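PDB 4TWR: UDP-glucose 4-epimerase from Brucella abortus, which probably interconverts UDP-glucose and UDP-galactose by inverting the sugar at C4, using the NAD bound in its Rossmann-type domain as hydride carrier. Local coordinates for residues A87-S92 against E197-P202; F83-Y88 against R101-G106; C128-V133 against E143-I148; L212-V217 against P285-A290; L137-G142 against P297-D302. All coordinates share one frame; numbering follows the deposited sequence.

Interaction 1: residues A87-S92 against E197-P202; sequences AYVGES and ETHLIP. With ZN (zinc ion), chain C.
The turn that carries a zinc site beside the NAD meets the loop leaving strand 79-82, and Thr198 and Val89 are where they touch. Val89 N donates to Thr198 OG1 over 3.2 Å, and at 176° the bond is almost straight. With OG1 between the backbone N and the carbonyl carbon of its own residue (chi1 63°), Thr198 CG2 falls anti to the carbonyl carbon and meets the edge of the Tyr88 ring, near its plane, 3.8 Å from Tyr88 CD1. Val89 and Thr198 lie alongside each other pointing opposite ways, Val89 CG2 against the same hydroxyl.

Residues on both sides of Thr198 hold the zinc: Glu197 through OE2 and His199 through ND1, with Glu192 and His194 completing the site. Glu197 OE1 stays 2.9 Å from the zinc, against 2.0 Å for Glu197 OE2, which makes the carboxylate a one-oxygen ligand. His199 is also the N-cap residue of helix 200-208 and its side chain touches the cofactor. The metal-bound carboxylate is steadied from the backbone, since His199 N donates to the anti lone pair of Glu197 OE2 at 3.1 Å.

Interaction 2: residues F83-Y88 against R101-G106; sequences FAASAY and RNNVGG. With NAD (nicotinamide-adenine-dinucleotide), chain B.
Asn102 leans from helix 96-117 toward Ala84 and Ala85, and its amide lies between that loop and the adenine of NAD. CB already points toward the loop. Chi1 of -143°, partly eclipsed, then brings Asn102 CG up to the purine edge, close to its plane, 3.7 Å from NAD N6A. At the tip the two amide atoms divide the work. Asn102 OD1 accepts from the exocyclic amine NAD N6A at 3.0 Å and 158°, while Asn102 ND2 donates to NAD N7A at 3.2 Å. Together they read the Hoogsteen edge of the base. The same ND2 lies close to Ala84 O, but at a poor angle, and near Ala85 CA. Ala84 CB packs on the ring itself, 3.6 Å from NAD C4A.

Two waters complete the seam. One donates to both Ala84 O and Asn102 O. The other donates to Ser86 O and accepts from Asn103 ND2, whose further partner is Thr154. Asn103 OD1 touches Ala85 CB at 3.5 Å. Ala84 sits at the centre of an inverse gamma turn, closed by Ala85 N on Phe83 O at 2.8 Å, which turns the chain sharply beside the dinucleotide.

One amide offers an acceptor to the amine and a donor to the ring nitrogen, which settles which way the amide is turned and is consistent with recognition of a 6-aminopurine.

Interaction 3: residues C128-V133 against E143-I148; sequences CATYGV and EAQNPI
Tyr131 and Gln145 bring their CA atoms to within 4.0 Å, and the two loops are joined there by Asn146 N donating to Tyr131 O at 3.1 Å. The donor comes from well above the carbonyl plane, 60° out of it. Next along, Gly132, at positive phi and with no side chain, brings its CA 3.4 Å from Asn146 O in a CA-H...O contact. Two waters extend the link, one between Ala129 O and Ile148 N, the other between Asn146 O and Val133 N.

Gln145 and Thr130 extend together, and Gln145 NE2 makes a weak bond to Thr130 OG1 at 3.1 Å. Each end has another partner: Ser127 O for the threonine hydroxyl, Glu159 for the amide. Gln145 CG also meets Tyr131 CD1 at 3.8 Å, while Glu143 O and Ala144 O lie at the edge of that ring. Pro147 CD presses on Thr130 O at 3.3 Å.

The contact closes the connection between strand 121-125 and helix 150-169, a beta-alpha link of the Rossmann-type domain. Gln145 and Pro147 rest on Leu156 of that helix, Thr130 on its Lys155 and on Arg177 of strand 172-177, and Tyr131 OH bonds to Arg177 and Asn260.

Interaction 4: residues L212-V217 against P285-A290; sequences LDVLEV and PVAMRA
Leu215 O takes a hydrogen bond from Ala287 N at 2.9 Å, with a weaker CA-H...O contact from Val286 CA at 3.4 Å. The same pattern recurs along a two-stranded parallel sheet. Leu215 N goes to Pro285 O, Val217 N to Ala287 O, and Arg289 N to Val217 O at 2.9 Å. Leu215 and Val217 thus use both their N and their O across the ladder, with the strand directions 29° apart.

One face carries Leu215, Val217, Val286 and Met288. Val217 fans its two methyls: CG1, anti to the backbone N (chi1 168°), lies beside Met288 SD at 3.6 Å, while CG2 meets Val286 CG1 at 3.8 Å. This face is covered by helices 200-208 and 269-280, Leu215 resting on Ala204 and Ala207, and Val286 on Val273.

Val214 CG1, from the loop before the strand, touches Ala287 CB at 3.6 Å; Ala287 lies on the other face with Glu216, which reaches over to Arg289. Arg289 NH1 gives a hydrogen bond of 3.2 Å to Glu216 OE2. The oxygen lies in the guanidinium plane, yet the carboxylate is turned 78° against that plane and is met from above its own.

The chemistry is therefore split. Apolar groups pack on the side toward the helices, and on the outer side a salt bridge from one oxygen to one nitrogen adds one side-chain link to the four backbone bonds.

Interaction 5: residues L137-G142 against P297-D302; sequences LPIGEG and PALYAD
Ile139 meets the run 297-302 with both its backbone groups, flanking Ala301. Its N donates to Tyr300 O at 3.0 Å, and its O accepts from Asp302 N at a short 2.6 Å. This is a single beta bridge between loops whose touching parts run 42° apart. Ile139 CG1 also rests on Tyr300 O, at 3.4 Å.

Around this pair the side chains close in. The Tyr300 ring takes Leu137 CD1 over one face, and Leu137 CB approaches Tyr300 OH at 3.9 Å. Pro138 CB comes obliquely against Tyr300 CE2 at 3.6 Å, and Pro138 CG lies on Asp302 CB at the same distance of 3.6 Å. The peptide bond before Pro138 is cis, and both Leu137 and Pro138 reach the tyrosine. Tyr300 has chi1 of 53°, which stands its ring up toward them. The contact buries Tyr300 N, which has no partner in the model.

Further out, polar partners fix the two runs. Ala301 N bonds to Asp232, Asp302 OD1 weakly to Ala304 N, and Glu141 OE2 to Asn260 N.

The seam thus joins the link between strand 121-125 and helix 150-169 to the approach of helix 304-310. Strand 230-235 runs alongside, with Leu299 backbone-bonded to Ile230, and Glu141 and Ala301 touch strand 257-260.

In the fold
Interactions 1 and 2 start from one loop, sharing Ala87 and Tyr88, with centres about 14 Å apart. Interaction 2 holds the adenine end of the NAD, while interaction 1 lies at the zinc site beside the cofactor, the His199 side chain lying about 4 Å from it. Interactions 3 and 5 touch, with centres about 10 Å apart: Tyr131 OH packs 3.3 Å from Glu141 CA, and Cys128 SG lies 4.0 Å from Ala301 CB. The Ala129 side chain of interaction 3 comes within about 7 Å of the NAD. Interaction 4 is the outlying one, its centre about 30 Å from that of interaction 2, yet helix 200-208 leads from interaction 1 toward strand 215-218.

Interaction 1: residues A87-S92 against E197-P202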
# COMPACT_ATOMS: atom_id res chain seq x y z
N ALA A 87 7.76 5.96 -1.05
CA ALA A 87 7.43 6.85 0.06
C ALA A 87 8.11 6.39 1.31
O ALA A 87 8.09 5.20 1.65
CB ALA A 87 5.92 6.91 0.27
N TYR A 88 8.73 7.34 2.00
CA TYR A 88 9.27 7.05 3.29
C TYR A 88 8.47 7.86 4.29
O TYR A 88 8.01 8.97 3.99
CB TYR A 88 10.77 7.37 3.35
CG TYR A 88 11.58 6.59 2.33
CD1 TYR A 88 11.96 5.27 2.57
CD2 TYR A 88 11.97 7.18 1.13
CE1 TYR A 88 12.69 4.55 1.64
CE2 TYR A 88 12.70 6.47 0.19
CZ TYR A 88 13.06 5.16 0.45
OH TYR A 88 13.80 4.46 -0.48
N VAL A 89 8.25 7.27 5.46
CA VAL A 89 7.46 7.88 6.53
C VAL A 89 8.13 9.14 7.05
O VAL A 89 9.24 9.07 7.56
CB VAL A 89 7.25 6.89 7.68
CG1 VAL A 89 6.59 7.59 8.87
CG2 VAL A 89 6.42 5.68 7.19
N GLY A 90 7.49 10.29 6.86
CA GLY A 90 8.01 11.55 7.35
C GLY A 90 8.76 12.40 6.34
O GLY A 90 8.94 13.60 6.54
N GLU A 91 9.19 11.80 5.24
CA GLU A 91 10.04 12.45 4.25
C GLU A 91 9.35 13.54 3.40
O GLU A 91 10.02 14.43 2.88
CB GLU A 91 10.64 11.39 3.31
CG GLU A 91 11.55 11.94 2.20
CD GLU A 91 11.77 10.99 1.03
OE1 GLU A 91 10.84 10.25 0.63
OE2 GLU A 91 12.89 10.98 0.48
N SER A 92 8.03 13.46 3.23
CA SER A 92 7.36 14.34 2.27
C SER A 92 7.34 15.81 2.73
O SER A 92 7.29 16.73 1.91
CB SER A 92 5.93 13.86 1.99
OG SER A 92 5.08 14.05 3.12
N GLU A 197 14.20 1.33 5.76
CA GLU A 197 12.94 0.73 6.16
C GLU A 197 12.27 1.63 7.18
O GLU A 197 12.77 1.79 8.29
CB GLU A 197 13.16 -0.67 6.73
CG GLU A 197 11.91 -1.32 7.23
CD GLU A 197 10.88 -1.49 6.11
OE1 GLU A 197 11.03 -2.43 5.30
OE2 GLU A 197 9.95 -0.66 6.03
N THR A 198 11.14 2.21 6.81
CA THR A 198 10.51 3.21 7.67
C THR A 198 9.18 2.75 8.25
O THR A 198 8.56 3.46 9.03
CB THR A 198 10.31 4.53 6.91
OG1 THR A 198 9.41 4.33 5.83
CG2 THR A 198 11.64 5.02 6.35
N HIS A 199 8.73 1.55 7.87
CA HIS A 199 7.44 1.05 8.35
C HIS A 199 7.60 0.36 9.70
O HIS A 199 8.61 -0.27 9.97
CB HIS A 199 6.82 0.11 7.33
CG HIS A 199 6.59 0.78 6.01
ND1 HIS A 199 7.39 0.58 4.92
CD2 HIS A 199 5.69 1.74 5.65
CE1 HIS A 199 6.98 1.34 3.92
NE2 HIS A 199 5.95 2.06 4.34
N LEU A 200 6.57 0.51 10.52
CA LEU A 200 6.68 0.24 11.95
C LEU A 200 6.99 -1.21 12.27
O LEU A 200 7.93 -1.49 13.02
CB LEU A 200 5.40 0.64 12.66
CG LEU A 200 5.52 0.42 14.17
CD1 LEU A 200 6.47 1.45 14.77
CD2 LEU A 200 4.17 0.48 14.83
N ILE A 201 6.21 -2.13 11.73
CA ILE A 201 6.39 -3.53 12.09
C ILE A 201 7.75 -4.08 11.62
O ILE A 201 8.44 -4.77 12.38
CB ILE A 201 5.24 -4.39 11.55
CG1 ILE A 201 3.93 -3.95 12.20
CG2 ILE A 201 5.51 -5.85 11.82
CD1 ILE A 201 2.78 -4.87 11.96
N PRO A 202 8.17 -3.74 10.39
CA PRO A 202 9.55 -4.09 10.03
C PRO A 202 10.61 -3.49 10.95
O PRO A 202 11.59 -4.17 11.26
CB PRO A 202 9.69 -3.52 8.63
CG PRO A 202 8.33 -3.67 8.07
CD PRO A 202 7.41 -3.32 9.19
ZN ZN C . 8.75 -0.78 4.46

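Interaction 2: residues F83-Y88 against R101-G106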
# COMPACT_ATOMS: atom_id res chain seq x y z
N PHE A 83 1.05 1.14 -8.55
CA PHE A 83 1.74 1.16 -7.24
C PHE A 83 2.98 2.06 -7.25
O PHE A 83 3.70 2.10 -6.26
CB PHE A 83 2.23 -0.23 -6.83
CG PHE A 83 1.13 -1.25 -6.58
CD1 PHE A 83 0.38 -1.23 -5.41
CD2 PHE A 83 0.89 -2.25 -7.51
CE1 PHE A 83 -0.62 -2.19 -5.18
CE2 PHE A 83 -0.09 -3.23 -7.28
CZ PHE A 83 -0.85 -3.18 -6.11
N ALA A 84 3.24 2.70 -8.39
CA ALA A 84 4.56 3.29 -8.64
C ALA A 84 4.67 4.66 -8.00
O ALA A 84 4.67 5.70 -8.65
CB ALA A 84 4.83 3.39 -10.13
N ALA A 85 4.83 4.64 -6.69
CA ALA A 85 5.07 5.85 -5.94
C ALA A 85 5.79 5.40 -4.68
O ALA A 85 5.19 4.78 -3.81
CB ALA A 85 3.77 6.53 -5.61
N SER A 86 7.09 5.64 -4.61
CA SER A 86 7.84 5.30 -3.40
C SER A 86 7.59 6.36 -2.30
O SER A 86 7.26 7.51 -2.59
CB SER A 86 9.34 5.18 -3.70
OG SER A 86 9.58 4.29 -4.79
N ALA A 87 7.76 5.96 -1.05
CA ALA A 87 7.43 6.85 0.06
C ALA A 87 8.11 6.39 1.31
O ALA A 87 8.09 5.20 1.65
CB ALA A 87 5.92 6.91 0.27
N TYR A 88 8.73 7.34 2.00
CA TYR A 88 9.27 7.05 3.29
C TYR A 88 8.47 7.86 4.29
O TYR A 88 8.01 8.97 3.99
CB TYR A 88 10.77 7.37 3.35
CG TYR A 88 11.58 6.59 2.33
CD1 TYR A 88 11.96 5.27 2.57
CD2 TYR A 88 11.97 7.18 1.13
CE1 TYR A 88 12.69 4.55 1.64
CE2 TYR A 88 12.70 6.47 0.19
CZ TYR A 88 13.06 5.16 0.45
OH TYR A 88 13.80 4.46 -0.48
N ARG A 101 6.39 15.53 -7.88
CA ARG A 101 6.90 15.06 -9.17
C ARG A 101 6.45 13.63 -9.47
O ARG A 101 5.97 13.32 -10.56
CB ARG A 101 8.43 15.15 -9.22
CG ARG A 101 9.06 14.59 -10.51
CD ARG A 101 10.57 14.62 -10.48
NE ARG A 101 11.20 13.93 -11.61
CZ ARG A 101 11.38 14.48 -12.81
NH1 ARG A 101 10.95 15.71 -13.03
NH2 ARG A 101 11.97 13.80 -13.78
N ASN A 102 6.62 12.75 -8.50
CA ASN A 102 6.31 11.35 -8.74
C ASN A 102 4.83 11.02 -8.60
O ASN A 102 4.25 10.33 -9.44
CB ASN A 102 7.14 10.45 -7.81
CG ASN A 102 7.59 9.17 -8.50
OD1 ASN A 102 8.59 9.15 -9.26
ND2 ASN A 102 6.85 8.09 -8.27
N ASN A 103 4.20 11.51 -7.55
CA ASN A 103 2.82 11.12 -7.32
C ASN A 103 1.85 11.89 -8.21
O ASN A 103 0.80 11.35 -8.58
CB ASN A 103 2.43 11.31 -5.86
CG ASN A 103 3.34 10.54 -4.91
OD1 ASN A 103 4.36 9.96 -5.31
ND2 ASN A 103 2.97 10.53 -3.62
N VAL A 104 2.18 13.13 -8.55
CA VAL A 104 1.29 13.91 -9.41
C VAL A 104 1.77 13.88 -10.86
O VAL A 104 1.05 13.42 -11.73
CB VAL A 104 1.16 15.37 -8.91
CG1 VAL A 104 0.18 16.15 -9.81
CG2 VAL A 104 0.66 15.37 -7.48
N GLY A 105 2.98 14.35 -11.11
CA GLY A 105 3.54 14.26 -12.45
C GLY A 105 3.55 12.83 -12.99
O GLY A 105 3.13 12.60 -14.12
N GLY A 106 4.04 11.87 -12.20
CA GLY A 106 4.13 10.50 -12.68
C GLY A 106 2.76 9.90 -12.94
O GLY A 106 2.53 9.18 -13.93
PA NAD B . 7.60 -0.08 -2.65
O1A NAD B . 8.51 1.13 -2.77
O2A NAD B . 8.05 -1.46 -2.26
O5B NAD B . 7.07 -0.33 -4.30
C5B NAD B . 7.10 0.85 -5.05
C4B NAD B . 7.50 0.44 -6.48
O4B NAD B . 7.29 1.52 -7.43
C3B NAD B . 9.00 0.13 -6.40
O3B NAD B . 9.18 -1.09 -7.05
C2B NAD B . 9.63 1.32 -7.18
O2B NAD B . 10.80 0.91 -7.83
C1B NAD B . 8.49 1.64 -8.22
N9A NAD B . 8.51 3.06 -8.66
C8A NAD B . 8.58 4.25 -7.89
N7A NAD B . 8.56 5.35 -8.63
C5A NAD B . 8.48 4.88 -9.96
C6A NAD B . 8.43 5.56 -11.22
N6A NAD B . 8.48 6.94 -11.28
N1A NAD B . 8.36 4.85 -12.35
C2A NAD B . 8.33 3.49 -12.25
N3A NAD B . 8.38 2.70 -11.14
C4A NAD B . 8.45 3.45 -9.99
O3 NAD B . 6.38 0.62 -1.93
PN NAD B . 5.06 -0.24 -1.58
O1N NAD B . 4.35 0.16 -0.31
O2N NAD B . 5.27 -1.57 -2.19
O5D NAD B . 3.89 0.26 -2.72
C5D NAD B . 3.73 1.57 -2.68
C4D NAD B . 2.37 1.78 -3.25
O4D NAD B . 1.46 1.29 -2.25
C3D NAD B . 2.12 3.31 -3.44
O3D NAD B . 1.21 3.42 -4.47
C2D NAD B . 1.46 3.70 -2.14
O2D NAD B . 0.42 4.63 -2.30
C1D NAD B . 0.72 2.37 -1.80
N1N NAD B . 0.61 2.35 -0.26
C2N NAD B . 1.54 1.60 0.46
C3N NAD B . 1.40 1.61 1.88
C7N NAD B . 2.36 0.83 2.71
O7N NAD B . 2.18 0.75 3.93
N7N NAD B . 3.44 0.21 2.09
C4N NAD B . 0.38 2.36 2.47
C5N NAD B . -0.52 3.09 1.73
C6N NAD B . -0.39 3.09 0.33
O HOH W 1 2.97 7.87 -8.97
O HOH W 2 4.61 8.54 -2.40

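Interaction 3: residues C128-V133 against E143-I148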
# COMPACT_ATOMS: atom_id res chain seq x y z
N CYS A 128 -5.03 6.05 3.15
CA CYS A 128 -5.93 6.70 4.09
C CYS A 128 -5.33 7.98 4.65
O CYS A 128 -6.00 8.73 5.36
CB CYS A 128 -6.31 5.74 5.21
SG CYS A 128 -7.43 4.43 4.68
N ALA A 129 -4.07 8.25 4.31
CA ALA A 129 -3.45 9.52 4.67
C ALA A 129 -4.20 10.69 4.03
O ALA A 129 -4.12 11.81 4.52
CB ALA A 129 -1.98 9.54 4.24
N THR A 130 -4.94 10.41 2.96
CA THR A 130 -5.74 11.44 2.31
C THR A 130 -6.79 12.05 3.25
O THR A 130 -7.21 13.19 3.05
CB THR A 130 -6.47 10.90 1.06
OG1 THR A 130 -7.25 9.76 1.42
CG2 THR A 130 -5.46 10.49 -0.01
N TYR A 131 -7.18 11.31 4.28
CA TYR A 131 -8.20 11.81 5.20
C TYR A 131 -7.64 12.84 6.18
O TYR A 131 -8.32 13.80 6.54
CB TYR A 131 -8.83 10.65 5.98
CG TYR A 131 -9.63 9.69 5.14
CD1 TYR A 131 -10.73 10.11 4.40
CD2 TYR A 131 -9.30 8.34 5.10
CE1 TYR A 131 -11.47 9.22 3.64
CE2 TYR A 131 -10.03 7.45 4.34
CZ TYR A 131 -11.11 7.90 3.61
OH TYR A 131 -11.84 7.00 2.86
N GLY A 132 -6.39 12.64 6.60
CA GLY A 132 -5.83 13.46 7.65
C GLY A 132 -6.45 13.06 8.97
O GLY A 132 -6.70 11.87 9.21
N VAL A 133 -6.72 14.04 9.83
CA VAL A 133 -7.32 13.74 11.12
C VAL A 133 -8.84 13.67 10.99
O VAL A 133 -9.49 14.60 10.51
CB VAL A 133 -6.90 14.77 12.20
CG1 VAL A 133 -5.40 14.67 12.43
CG2 VAL A 133 -7.28 16.18 11.80
N GLU A 143 -15.82 10.70 4.99
CA GLU A 143 -15.01 11.61 5.80
C GLU A 143 -14.30 12.62 4.91
O GLU A 143 -13.85 12.28 3.81
CB GLU A 143 -13.98 10.84 6.63
CG GLU A 143 -13.10 11.71 7.51
CD GLU A 143 -13.86 12.34 8.67
OE1 GLU A 143 -14.79 11.69 9.19
OE2 GLU A 143 -13.51 13.47 9.07
N ALA A 144 -14.21 13.86 5.38
CA ALA A 144 -13.53 14.89 4.61
C ALA A 144 -12.07 14.51 4.40
O ALA A 144 -11.45 13.87 5.26
CB ALA A 144 -13.64 16.24 5.31
N GLN A 145 -11.52 14.86 3.25
CA GLN A 145 -10.13 14.55 2.97
C GLN A 145 -9.27 15.80 3.12
O GLN A 145 -9.11 16.59 2.18
CB GLN A 145 -9.99 13.94 1.57
CG GLN A 145 -10.57 12.53 1.48
CD GLN A 145 -10.51 11.96 0.07
OE1 GLN A 145 -11.17 12.45 -0.84
NE2 GLN A 145 -9.69 10.93 -0.12
N ASN A 146 -8.73 15.98 4.32
CA ASN A 146 -7.85 17.10 4.63
C ASN A 146 -6.50 16.59 5.08
O ASN A 146 -6.23 16.53 6.28
CB ASN A 146 -8.45 17.98 5.74
CG ASN A 146 -9.89 18.35 5.47
OD1 ASN A 146 -10.19 19.11 4.55
ND2 ASN A 146 -10.80 17.83 6.30
N PRO A 147 -5.65 16.20 4.12
CA PRO A 147 -4.35 15.62 4.46
C PRO A 147 -3.43 16.64 5.13
O PRO A 147 -3.56 17.85 4.90
CB PRO A 147 -3.80 15.17 3.10
CG PRO A 147 -4.55 15.96 2.08
CD PRO A 147 -5.92 16.17 2.67
N ILE A 148 -2.51 16.16 5.95
CA ILE A 148 -1.70 17.06 6.76
C ILE A 148 -0.24 17.08 6.34
O ILE A 148 0.59 17.69 6.99
CB ILE A 148 -1.81 16.70 8.26
CG1 ILE A 148 -1.29 15.28 8.51
CG2 ILE A 148 -3.25 16.85 8.74
CD1 ILE A 148 -1.39 14.85 9.95
O HOH W 3 -2.23 13.35 6.07
O HOH W 4 -6.86 16.91 8.82

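Interaction 4: residues L212-V217 against P285-A290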
# COMPACT_ATOMS: atom_id res chain seq x y z
N LEU A 212 18.60 -3.27 14.16
CA LEU A 212 18.58 -1.91 14.69
C LEU A 212 18.88 -1.97 16.18
O LEU A 212 18.60 -2.98 16.82
CB LEU A 212 17.23 -1.23 14.47
CG LEU A 212 16.83 -0.84 13.05
CD1 LEU A 212 15.43 -0.26 13.06
CD2 LEU A 212 17.82 0.16 12.47
N ASP A 213 19.44 -0.90 16.73
CA ASP A 213 19.78 -0.88 18.15
C ASP A 213 18.57 -0.64 19.03
O ASP A 213 18.47 -1.17 20.13
CB ASP A 213 20.83 0.20 18.42
CG ASP A 213 22.21 -0.19 17.94
OD1 ASP A 213 22.65 -1.31 18.26
OD2 ASP A 213 22.86 0.63 17.26
N VAL A 214 17.65 0.19 18.54
CA VAL A 214 16.56 0.70 19.37
C VAL A 214 15.31 0.86 18.52
O VAL A 214 15.40 1.10 17.32
CB VAL A 214 16.97 2.07 20.00
CG1 VAL A 214 15.77 2.81 20.56
CG2 VAL A 214 18.00 1.86 21.09
N LEU A 215 14.14 0.69 19.12
CA LEU A 215 12.92 1.15 18.46
C LEU A 215 12.37 2.30 19.28
O LEU A 215 11.90 2.12 20.40
CB LEU A 215 11.88 0.04 18.31
CG LEU A 215 10.58 0.49 17.64
CD1 LEU A 215 10.75 0.67 16.12
CD2 LEU A 215 9.43 -0.44 17.95
N GLU A 216 12.46 3.51 18.73
CA GLU A 216 11.95 4.67 19.44
C GLU A 216 10.44 4.74 19.26
O GLU A 216 9.94 4.83 18.14
CB GLU A 216 12.63 5.95 18.95
CG GLU A 216 13.97 6.22 19.65
CD GLU A 216 14.58 7.57 19.29
OE1 GLU A 216 14.30 8.08 18.19
OE2 GLU A 216 15.33 8.12 20.13
N VAL A 217 9.71 4.68 20.37
CA VAL A 217 8.26 4.77 20.35
C VAL A 217 7.84 6.07 20.99
O VAL A 217 8.19 6.35 22.14
CB VAL A 217 7.61 3.58 21.08
CG1 VAL A 217 6.14 3.86 21.31
CG2 VAL A 217 7.80 2.30 20.28
N PRO A 285 13.65 -3.90 21.71
CA PRO A 285 14.27 -2.92 22.62
C PRO A 285 13.65 -1.53 22.53
O PRO A 285 14.26 -0.61 21.98
CB PRO A 285 15.73 -2.90 22.16
CG PRO A 285 15.63 -3.24 20.68
CD PRO A 285 14.55 -4.30 20.63
N VAL A 286 12.44 -1.37 23.06
CA VAL A 286 11.73 -0.10 22.99
C VAL A 286 12.37 1.01 23.82
O VAL A 286 12.82 0.79 24.94
CB VAL A 286 10.29 -0.26 23.45
CG1 VAL A 286 9.57 1.08 23.44
CG2 VAL A 286 9.57 -1.27 22.57
N ALA A 287 12.42 2.21 23.24
CA ALA A 287 12.76 3.41 24.00
C ALA A 287 11.59 4.37 23.96
O ALA A 287 11.32 4.98 22.92
CB ALA A 287 14.02 4.06 23.46
N MET A 288 10.88 4.50 25.07
CA MET A 288 9.74 5.39 25.17
C MET A 288 10.15 6.85 25.24
O MET A 288 10.83 7.27 26.18
CB MET A 288 8.89 5.06 26.39
CG MET A 288 7.90 3.95 26.15
SD MET A 288 6.80 4.34 24.78
CE MET A 288 5.76 2.87 24.84
N ARG A 289 9.73 7.62 24.25
CA ARG A 289 9.98 9.05 24.24
C ARG A 289 8.67 9.82 24.30
O ARG A 289 7.59 9.25 24.13
CB ARG A 289 10.80 9.44 23.01
CG ARG A 289 12.25 8.99 23.10
CD ARG A 289 13.10 9.58 22.01
NE ARG A 289 13.08 11.04 22.03
CZ ARG A 289 13.89 11.79 21.30
NH1 ARG A 289 14.80 11.22 20.52
NH2 ARG A 289 13.81 13.12 21.37
N ALA A 290 8.78 11.12 24.57
CA ALA A 290 7.62 11.98 24.73
C ALA A 290 6.67 11.91 23.54
O ALA A 290 7.11 11.92 22.39
CB ALA A 290 8.06 13.42 24.96

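Interaction 5: residues L137-G142 against P297-D302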
# COMPACT_ATOMS: atom_id res chain seq x y z
N LEU A 137 -14.43 7.68 14.28
CA LEU A 137 -13.80 6.38 14.09
C LEU A 137 -14.86 5.28 14.03
O LEU A 137 -15.85 5.33 14.75
CB LEU A 137 -12.80 6.07 15.22
CG LEU A 137 -11.41 6.71 15.22
CD1 LEU A 137 -10.70 6.52 13.87
CD2 LEU A 137 -11.45 8.18 15.62
N PRO A 138 -14.67 4.29 13.14
CA PRO A 138 -13.60 4.24 12.14
C PRO A 138 -13.85 5.22 11.01
O PRO A 138 -14.94 5.80 10.93
CB PRO A 138 -13.64 2.80 11.64
CG PRO A 138 -15.06 2.41 11.81
CD PRO A 138 -15.50 3.07 13.09
N ILE A 139 -12.86 5.40 10.14
CA ILE A 139 -12.97 6.37 9.07
C ILE A 139 -13.75 5.77 7.90
O ILE A 139 -13.38 4.71 7.39
CB ILE A 139 -11.59 6.84 8.59
CG1 ILE A 139 -10.70 7.17 9.79
CG2 ILE A 139 -11.73 8.04 7.67
CD1 ILE A 139 -9.27 7.51 9.44
N GLY A 140 -14.83 6.44 7.52
CA GLY A 140 -15.60 6.06 6.36
C GLY A 140 -15.23 6.93 5.17
O GLY A 140 -14.67 8.01 5.33
N GLU A 141 -15.55 6.46 3.97
CA GLU A 141 -15.16 7.14 2.73
C GLU A 141 -15.75 8.54 2.63
O GLU A 141 -15.23 9.39 1.91
CB GLU A 141 -15.59 6.31 1.52
CG GLU A 141 -14.80 5.01 1.33
CD GLU A 141 -15.28 3.88 2.22
OE1 GLU A 141 -16.22 4.10 3.02
OE2 GLU A 141 -14.72 2.77 2.11
N GLY A 142 -16.82 8.79 3.36
CA GLY A 142 -17.47 10.08 3.34
C GLY A 142 -16.71 11.14 4.10
O GLY A 142 -16.92 12.34 3.90
N PRO A 297 -4.55 9.41 18.70
CA PRO A 297 -4.38 8.19 19.50
C PRO A 297 -4.75 6.93 18.73
O PRO A 297 -4.17 5.87 18.95
CB PRO A 297 -5.33 8.41 20.69
CG PRO A 297 -5.79 9.85 20.58
CD PRO A 297 -5.71 10.19 19.14
N ALA A 298 -5.72 7.05 17.82
CA ALA A 298 -6.19 5.91 17.06
C ALA A 298 -6.56 6.29 15.64
O ALA A 298 -7.21 7.30 15.40
CB ALA A 298 -7.40 5.27 17.74
N LEU A 299 -6.13 5.46 14.69
CA LEU A 299 -6.47 5.64 13.29
C LEU A 299 -6.73 4.29 12.64
O LEU A 299 -5.84 3.44 12.57
CB LEU A 299 -5.37 6.38 12.53
CG LEU A 299 -5.11 7.84 12.89
CD1 LEU A 299 -3.89 8.36 12.15
CD2 LEU A 299 -6.33 8.68 12.57
N TYR A 300 -7.95 4.08 12.17
CA TYR A 300 -8.27 2.89 11.41
C TYR A 300 -9.49 3.16 10.56
O TYR A 300 -10.31 4.02 10.88
CB TYR A 300 -8.47 1.68 12.33
CG TYR A 300 -9.48 1.89 13.44
CD1 TYR A 300 -9.14 2.63 14.57
CD2 TYR A 300 -10.74 1.34 13.37
CE1 TYR A 300 -10.05 2.83 15.59
CE2 TYR A 300 -11.66 1.52 14.39
CZ TYR A 300 -11.30 2.27 15.50
OH TYR A 300 -12.20 2.46 16.52
N ALA A 301 -9.60 2.42 9.46
CA ALA A 301 -10.61 2.69 8.45
C ALA A 301 -11.80 1.74 8.57
O ALA A 301 -11.66 0.62 9.04
CB ALA A 301 -10.01 2.58 7.06
N ASP A 302 -12.96 2.23 8.13
CA ASP A 302 -14.19 1.45 8.08
C ASP A 302 -14.25 0.65 6.77
O ASP A 302 -14.32 1.24 5.69
CB ASP A 302 -15.40 2.38 8.21
CG ASP A 302 -16.71 1.64 8.22
OD1 ASP A 302 -16.71 0.40 8.35
OD2 ASP A 302 -17.76 2.31 8.13